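Local structure of flagellar brake protein YcgR (Escherichia coli K-12, 5Y6H) at residues Gly56-Ala59 / Glu60-Ile63. The protein acts as a flagellar brake that, when bound to c-di-GMP, binds elements of the flagellar motor and slows it, this piece being its N-terminal PilZN domain. Numbering follows the deposited sequence.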
loop_
_atom_site.group_PDB
_atom_site.type_symbol
_atom_site.label_atom_id
_atom_site.label_comp_id
_atom_site.label_asym_id
_atom_site.label_seq_id
_atom_site.Cartn_x
_atom_site.Cartn_y
_atom_site.Cartn_z
ATOM N N GLY A 56 -10.844 5.155 -0.363
ATOM C CA GLY A 56 -11.882 4.437 0.343
ATOM C C GLY A 56 -13.255 5.006 0.033
ATOM O O GLY A 56 -13.402 6.069 -0.570
ATOM N N SER A 57 -14.289 4.276 0.457
ATOM C CA SER A 57 -15.652 4.693 0.155
ATOM C C SER A 57 -16.135 5.857 1.016
ATOM O O SER A 57 -17.050 6.574 0.597
ATOM C CB SER A 57 -16.611 3.509 0.307
ATOM O OG SER A 57 -16.570 2.979 1.620
ATOM N N GLN A 58 -15.554 6.067 2.197
ATOM C CA GLN A 58 -15.991 7.121 3.109
ATOM C C GLN A 58 -15.037 8.305 3.007
ATOM O O GLN A 58 -13.833 8.157 3.241
ATOM C CB GLN A 58 -16.060 6.609 4.548
ATOM C CG GLN A 58 -16.873 5.333 4.714
ATOM C CD GLN A 58 -18.295 5.479 4.209
ATOM O OE1 GLN A 58 -18.935 6.511 4.411
ATOM N NE2 GLN A 58 -18.797 4.443 3.544
ATOM N N ALA A 59 -15.586 9.480 2.679
ATOM C CA ALA A 59 -14.755 10.647 2.395
ATOM C C ALA A 59 -13.923 11.060 3.603
ATOM O O ALA A 59 -12.777 11.501 3.452
ATOM C CB ALA A 59 -15.630 11.812 1.931
ATOM N N GLU A 60 -14.481 10.942 4.812
ATOM C CA GLU A 60 -13.728 11.349 5.994
ATOM C C GLU A 60 -12.504 10.467 6.215
ATOM O O GLU A 60 -11.495 10.936 6.754
ATOM C CB GLU A 60 -14.628 11.345 7.233
ATOM C CG GLU A 60 -15.138 9.976 7.659
ATOM C CD GLU A 60 -16.480 9.632 7.047
ATOM O OE1 GLU A 60 -17.229 8.854 7.672
ATOM O OE2 GLU A 60 -16.787 10.134 5.944
ATOM N N ASP A 61 -12.569 9.196 5.807
ATOM C CA ASP A 61 -11.395 8.330 5.898
ATOM C C ASP A 61 -10.292 8.798 4.960
ATOM O O ASP A 61 -9.110 8.786 5.322
ATOM C CB ASP A 61 -11.772 6.884 5.578
ATOM C CG ASP A 61 -12.669 6.266 6.625
ATOM O OD1 ASP A 61 -12.734 6.804 7.751
ATOM O OD2 ASP A 61 -13.309 5.238 6.317
ATOM N N ASN A 62 -10.658 9.206 3.745
ATOM C CA ASN A 62 -9.655 9.661 2.790
ATOM C C ASN A 62 -8.982 10.944 3.264
ATOM O O ASN A 62 -7.759 11.091 3.147
ATOM C CB ASN A 62 -10.303 9.841 1.419
ATOM C CG ASN A 62 -10.919 8.553 0.906
ATOM O OD1 ASN A 62 -10.359 7.471 1.101
ATOM N ND2 ASN A 62 -12.079 8.656 0.269
ATOM N N ILE A 63 -9.761 11.876 3.820
ATOM C CA ILE A 63 -9.188 13.107 4.364
ATOM C C ILE A 63 -8.254 12.800 5.528
ATOM O O ILE A 63 -7.178 13.400 5.654
ATOM C CB ILE A 63 -10.311 14.076 4.780
ATOM C CG1 ILE A 63 -11.138 14.475 3.557
ATOM C CG2 ILE A 63 -9.729 15.305 5.457
ATOM C CD1 ILE A 63 -12.423 15.190 3.898
HETATM O O HOH W 1 -13.535 4.485 3.475
HETATM O O HOH W 2 -20.140 8.547 6.953
#
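With chi1 at -59°, N62 sets its CG beside its own backbone N and anti to its carbonyl carbon, which turns the carboxamide back along the first turn of the helix to meet G56. Both ends of that amide are used on the same glycine. OD1 of N62 accepts from G56 N at 2.8 Å, the donor tilted somewhat from the carbonyl plane, while ND2 of N62 gives a nearly straight bond of 3.0 Å to G56 O. That oxygen lies in the amide plane of N62, although the donor stands above the carbonyl plane of G56. The accepted and the donated bond together therefore fix the rotation of a buried amide, using OD1 and one N-H of ND2. An alanine in place of N62 would probably leave G56 N and O without these mates and the loop freer to shift against the helix. Q58 is the N-cap residue, and its carbonyl O receives weak bonds from D61 N (3.0 Å) and N62 N (3.4 Å). One residue further on comes a straighter helical bond, I63 N to A59 O at 3.1 Å. Beside the cap, D61 OD2 packs against Q58 CB at 3.5 Å, and water 1 bridges this carboxylate oxygen to Q58 N. A second water donates to E60 OE1 (3.0 Å) and weakly to Q58 OE1, linking the side chains on the exposed side. The contact forms the turn from strand 50-54 into helix 59-67, at the surface of the PilZN domain, where D61 and N62 also touch L39 on strand 37-47.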